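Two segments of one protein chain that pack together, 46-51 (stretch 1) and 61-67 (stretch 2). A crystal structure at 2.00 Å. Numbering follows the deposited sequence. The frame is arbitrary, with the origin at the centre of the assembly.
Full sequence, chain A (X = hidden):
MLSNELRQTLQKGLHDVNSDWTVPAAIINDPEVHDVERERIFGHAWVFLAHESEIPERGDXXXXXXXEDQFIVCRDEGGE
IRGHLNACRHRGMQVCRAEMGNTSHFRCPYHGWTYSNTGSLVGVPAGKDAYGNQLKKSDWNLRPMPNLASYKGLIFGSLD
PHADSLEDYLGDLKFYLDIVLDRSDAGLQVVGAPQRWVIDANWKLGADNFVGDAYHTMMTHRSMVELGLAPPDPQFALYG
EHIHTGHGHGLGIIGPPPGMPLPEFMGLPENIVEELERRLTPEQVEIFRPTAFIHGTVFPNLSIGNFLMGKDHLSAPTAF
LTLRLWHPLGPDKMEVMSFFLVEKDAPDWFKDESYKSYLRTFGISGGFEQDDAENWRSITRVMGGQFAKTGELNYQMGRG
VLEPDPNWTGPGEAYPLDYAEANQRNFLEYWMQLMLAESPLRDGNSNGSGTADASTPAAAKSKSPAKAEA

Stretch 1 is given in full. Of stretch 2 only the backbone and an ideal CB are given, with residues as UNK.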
ATOM      1  N   TRP A  46     -12.314 -21.849  19.691  1.00 12.21           N
ATOM      2  CA  TRP A  46     -11.003 -22.089  20.266  1.00 11.52           C
ATOM      3  C   TRP A  46      -9.995 -22.001  19.120  1.00 11.36           C
ATOM      4  O   TRP A  46     -10.125 -22.725  18.126  1.00 11.74           O
ATOM      5  CB  TRP A  46     -10.934 -23.485  20.895  1.00 10.71           C
ATOM      6  CG  TRP A  46     -11.597 -23.590  22.224  1.00 11.14           C
ATOM      7  CD1 TRP A  46     -12.885 -23.954  22.468  1.00 11.35           C
ATOM      8  CD2 TRP A  46     -11.023 -23.272  23.493  1.00 11.15           C
ATOM      9  NE1 TRP A  46     -13.148 -23.917  23.820  1.00 11.77           N
ATOM     10  CE2 TRP A  46     -12.013 -23.511  24.473  1.00 12.61           C
ATOM     11  CE3 TRP A  46      -9.750 -22.840  23.911  1.00 10.86           C
ATOM     12  CZ2 TRP A  46     -11.773 -23.343  25.840  1.00 12.69           C
ATOM     13  CZ3 TRP A  46      -9.514 -22.664  25.259  1.00 11.14           C
ATOM     14  CH2 TRP A  46     -10.518 -22.910  26.212  1.00 12.37           C
ATOM     15  N   VAL A  47      -8.960 -21.189  19.309  1.00 10.92           N
ATOM     16  CA  VAL A  47      -7.948 -20.913  18.279  1.00 11.02           C
ATOM     17  C   VAL A  47      -6.549 -21.342  18.768  1.00 11.84           C
ATOM     18  O   VAL A  47      -6.173 -21.080  19.905  1.00 10.83           O
ATOM     19  CB  VAL A  47      -7.920 -19.409  17.964  1.00 11.78           C
ATOM     20  CG1 VAL A  47      -6.780 -19.063  16.964  1.00 10.39           C
ATOM     21  CG2 VAL A  47      -9.334 -18.927  17.512  1.00 10.46           C
ATOM     22  N   PHE A  48      -5.805 -22.046  17.910  1.00 11.02           N
ATOM     23  CA  PHE A  48      -4.487 -22.526  18.279  1.00 11.59           C
ATOM     24  C   PHE A  48      -3.504 -21.334  18.377  1.00 12.15           C
ATOM     25  O   PHE A  48      -3.475 -20.446  17.498  1.00 11.23           O
ATOM     26  CB  PHE A  48      -3.981 -23.553  17.252  1.00 11.63           C
ATOM     27  CG  PHE A  48      -2.552 -23.975  17.484  1.00 12.27           C
ATOM     28  CD1 PHE A  48      -2.232 -24.907  18.460  1.00 11.52           C
ATOM     29  CD2 PHE A  48      -1.527 -23.409  16.735  1.00 13.17           C
ATOM     30  CE1 PHE A  48      -0.892 -25.279  18.695  1.00 12.13           C
ATOM     31  CE2 PHE A  48      -0.206 -23.741  16.958  1.00 12.42           C
ATOM     32  CZ  PHE A  48       0.128 -24.705  17.929  1.00 12.92           C
ATOM     33  N   LEU A  49      -2.700 -21.337  19.441  1.00 12.09           N
ATOM     34  CA  LEU A  49      -1.734 -20.266  19.702  1.00 12.87           C
ATOM     35  C   LEU A  49      -0.273 -20.723  19.606  1.00 13.22           C
ATOM     36  O   LEU A  49       0.563 -20.069  18.978  1.00 13.89           O
ATOM     37  CB  LEU A  49      -1.940 -19.740  21.114  1.00 12.58           C
ATOM     38  CG  LEU A  49      -3.353 -19.187  21.396  1.00 13.96           C
ATOM     39  CD1 LEU A  49      -3.540 -18.849  22.854  1.00 12.08           C
ATOM     40  CD2 LEU A  49      -3.587 -17.974  20.541  1.00 12.47           C
ATOM     41  N   ALA A  50       0.042 -21.817  20.284  1.00 13.02           N
ATOM     42  CA  ALA A  50       1.435 -22.231  20.405  1.00 13.37           C
ATOM     43  C   ALA A  50       1.519 -23.671  20.805  1.00 13.26           C
ATOM     44  O   ALA A  50       0.537 -24.239  21.316  1.00 13.54           O
ATOM     45  CB  ALA A  50       2.164 -21.340  21.438  1.00 12.72           C
ATOM     46  N   HIS A  51       2.685 -24.276  20.573  1.00 13.39           N
ATOM     47  CA  HIS A  51       2.964 -25.594  21.146  1.00 13.59           C
ATOM     48  C   HIS A  51       3.760 -25.394  22.429  1.00 13.89           C
ATOM     49  O   HIS A  51       4.610 -24.495  22.506  1.00 13.12           O
ATOM     50  CB  HIS A  51       3.730 -26.486  20.152  1.00 13.45           C
ATOM     51  CG  HIS A  51       3.727 -27.950  20.504  1.00 14.02           C
ATOM     52  ND1 HIS A  51       4.676 -28.519  21.333  1.00 15.13           N
ATOM     53  CD2 HIS A  51       2.911 -28.964  20.117  1.00 12.64           C
ATOM     54  CE1 HIS A  51       4.435 -29.812  21.456  1.00 15.69           C
ATOM     55  NE2 HIS A  51       3.375 -30.109  20.723  1.00 16.37           N
ATOM     56  N   UNK A  61       8.590 -17.161  26.283  1.00 10.65           N
ATOM     57  CA  UNK A  61       7.340 -16.664  25.735  1.00 11.26           C
ATOM     58  C   UNK A  61       7.397 -16.559  24.221  1.00 11.11           C
ATOM     59  O   UNK A  61       8.481 -16.398  23.650  1.00 11.22           O
ATOM     60  CB  UNK A  61       7.000 -15.301  26.342  1.00 11.26           C
ATOM     61  N   UNK A  62       6.217 -16.601  23.592  1.00 10.85           N
ATOM     62  CA  UNK A  62       6.055 -16.280  22.180  1.00 10.83           C
ATOM     63  C   UNK A  62       4.859 -15.316  22.125  1.00 10.76           C
ATOM     64  O   UNK A  62       4.025 -15.323  23.027  1.00 10.97           O
ATOM     65  CB  UNK A  62       5.839 -17.529  21.323  1.00 10.83           C
ATOM     66  N   UNK A  63       4.819 -14.473  21.109  1.00 10.26           N
ATOM     67  CA  UNK A  63       3.683 -13.578  20.888  1.00 10.25           C
ATOM     68  C   UNK A  63       2.795 -14.098  19.736  1.00 10.90           C
ATOM     69  O   UNK A  63       3.242 -14.211  18.599  1.00 11.55           O
ATOM     70  CB  UNK A  63       4.178 -12.163  20.583  1.00 10.25           C
ATOM     71  N   UNK A  64       1.527 -14.358  20.033  1.00 11.05           N
ATOM     72  CA  UNK A  64       0.610 -15.014  19.107  1.00 11.40           C
ATOM     73  C   UNK A  64      -0.737 -14.313  19.069  1.00 11.87           C
ATOM     74  O   UNK A  64      -0.934 -13.342  19.825  1.00 13.22           O
ATOM     75  CB  UNK A  64       0.423 -16.482  19.494  1.00 11.40           C
ATOM     76  N   UNK A  65      -1.663 -14.766  18.215  1.00 11.54           N
ATOM     77  CA  UNK A  65      -2.853 -13.952  17.905  1.00 12.53           C
ATOM     78  C   UNK A  65      -4.190 -14.663  17.950  1.00 12.41           C
ATOM     79  O   UNK A  65      -4.274 -15.869  17.663  1.00 13.97           O
ATOM     80  CB  UNK A  65      -2.691 -13.348  16.509  1.00 12.53           C
ATOM     81  N   UNK A  66      -5.228 -13.906  18.267  1.00 12.22           N
ATOM     82  CA  UNK A  66      -6.565 -14.211  17.781  1.00 12.72           C
ATOM     83  C   UNK A  66      -6.982 -13.011  16.991  1.00 12.96           C
ATOM     84  O   UNK A  66      -7.225 -11.930  17.554  1.00 13.72           O
ATOM     85  CB  UNK A  66      -7.550 -14.526  18.908  1.00 12.72           C
ATOM     86  N   UNK A  67      -7.025 -13.190  15.669  1.00 13.16           N
ATOM     87  CA  UNK A  67      -7.201 -12.094  14.732  1.00 13.02           C
ATOM     88  C   UNK A  67      -6.233 -10.949  15.058  1.00 12.14           C
ATOM     89  O   UNK A  67      -5.062 -11.196  15.176  1.00 11.62           O
ATOM     90  CB  UNK A  67      -8.648 -11.599  14.759  1.00 13.02           C
TER

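The two strands run antiparallel, their axes at 171° and 6.9 Å apart at closest approach. No direct backbone hydrogen bond joins them, so the contact depends largely on side chains.

Position 61 has extended backbone angles, and nothing of stretch 1 lies within 5.5 Å of its ideal CB. The visible atoms therefore set no preference; the deposited residue is Y61, which makes no contact across the pair.

At position 62 the CA-to-CB bond points toward stretch 1, and the nearest feature is the methyl of A50, 5.3 Å from the ideal CB. That gap admits a short apolar extension, and the strand angles (-132/154) suit a β-branched residue; valine, isoleucine or leucine would all be reasonable. The residue is V62, whose CG2 closes to 3.9 Å from A50 CB.

Position 63 points away from stretch 1 and is unconstrained by it. It is V63, which takes no part in the contact.

Position 64 lies opposite L49, with the two CA atoms 5.8 Å apart, and its CA-to-CB bond points toward stretch 1. The ideal CB is 3.6 Å from L49 O, a carbonyl that could accept a hydrogen bond. A small residue would fit beside it, but a long side chain with a donor, such as lysine, arginine or glutamine, could also turn back to the acceptor. The residue is R64. With chi1 and chi2 both m, its chain carries the guanidinium alongside stretch 1, and NH1 donates to L49 O at 3.0 Å with an angle of 163°. The carbonyl sits at the guanidinium edge, near its plane, as a good donor geometry requires. NH1 also passes 3.6 Å from A50 CB.

Position 65 points away, so stretch 1 hardly restricts its side chain, although its backbone carbonyl faces the other strand. The residue is Y65. Its O atom lies 3.6 Å from L49 CD2, and a water donates both to Y65 O (2.6 Å) and to F48 O (2.8 Å), bridging the two backbones.

Position 66 directs its CA-to-CB bond sideways, with the ideal CB 4.9 Å from V47 CG2. The methyls of V47 and L49 offer an apolar surface, which would favour valine, leucine, isoleucine or methionine. The residue is I66: CG2 packs against V47 CG2 at 4.1 Å, and CG1 lies 4.1 Å from L49 CD2 while also bordering V47, 4.2 Å from V47 CB.

Position 67 leaves the strand with a positive phi (49/-128), a conformation readily adopted by glycine. The residue is nevertheless S67, which makes no contact with stretch 1.

Stretch 2 61-67: YVVRYIS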
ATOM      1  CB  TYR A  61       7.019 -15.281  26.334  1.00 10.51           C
ATOM      2  CG  TYR A  61       7.956 -14.197  25.874  1.00 12.58           C
ATOM      3  CD1 TYR A  61       7.708 -13.490  24.683  1.00 14.70           C
ATOM      4  CD2 TYR A  61       9.078 -13.856  26.637  1.00 13.05           C
ATOM      5  CE1 TYR A  61       8.583 -12.483  24.245  1.00 15.87           C
ATOM      6  CE2 TYR A  61       9.938 -12.838  26.246  1.00 15.07           C
ATOM      7  CZ  TYR A  61       9.695 -12.159  25.041  1.00 17.56           C
ATOM      8  OH  TYR A  61      10.534 -11.148  24.629  1.00 16.66           O
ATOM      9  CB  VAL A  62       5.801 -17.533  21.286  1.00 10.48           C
ATOM     10  CG1 VAL A  62       7.050 -18.445  21.221  1.00 11.33           C
ATOM     11  CG2 VAL A  62       4.586 -18.359  21.755  1.00 11.53           C
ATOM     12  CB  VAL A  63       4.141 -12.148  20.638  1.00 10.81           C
ATOM     13  CG1 VAL A  63       2.916 -11.238  20.379  1.00  8.81           C
ATOM     14  CG2 VAL A  63       4.964 -11.606  21.863  1.00 12.22           C
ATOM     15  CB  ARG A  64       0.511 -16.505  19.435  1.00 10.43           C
ATOM     16  CG  ARG A  64       1.864 -17.199  19.349  1.00 11.90           C
ATOM     17  CD  ARG A  64       2.358 -17.427  17.887  1.00 13.24           C
ATOM     18  NE  ARG A  64       3.768 -17.782  17.818  1.00 11.40           N
ATOM     19  CZ  ARG A  64       4.266 -19.005  18.045  1.00 13.45           C
ATOM     20  NH1 ARG A  64       3.471 -20.037  18.368  1.00  8.57           N
ATOM     21  NH2 ARG A  64       5.569 -19.205  17.958  1.00 11.65           N
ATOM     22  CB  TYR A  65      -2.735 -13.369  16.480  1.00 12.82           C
ATOM     23  CG  TYR A  65      -1.561 -12.498  16.322  1.00 13.07           C
ATOM     24  CD1 TYR A  65      -0.295 -13.017  16.128  1.00 14.04           C
ATOM     25  CD2 TYR A  65      -1.709 -11.108  16.429  1.00 15.32           C
ATOM     26  CE1 TYR A  65       0.831 -12.165  16.010  1.00 14.90           C
ATOM     27  CE2 TYR A  65      -0.631 -10.276  16.276  1.00 16.31           C
ATOM     28  CZ  TYR A  65       0.641 -10.807  16.081  1.00 16.95           C
ATOM     29  OH  TYR A  65       1.707  -9.931  15.991  1.00 22.18           O
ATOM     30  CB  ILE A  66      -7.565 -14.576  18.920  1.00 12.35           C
ATOM     31  CG1 ILE A  66      -7.004 -15.770  19.741  1.00 10.59           C
ATOM     32  CG2 ILE A  66      -8.918 -14.906  18.327  1.00 13.06           C
ATOM     33  CD1 ILE A  66      -7.859 -16.249  20.931  1.00 12.10           C
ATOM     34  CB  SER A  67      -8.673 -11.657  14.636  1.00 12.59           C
ATOM     35  OG  SER A  67      -9.465 -12.795  14.265  1.00 15.13           O
TER
HETATM   36  O   HOH W   1      -3.506 -17.945  16.350  1.00 22.48           O
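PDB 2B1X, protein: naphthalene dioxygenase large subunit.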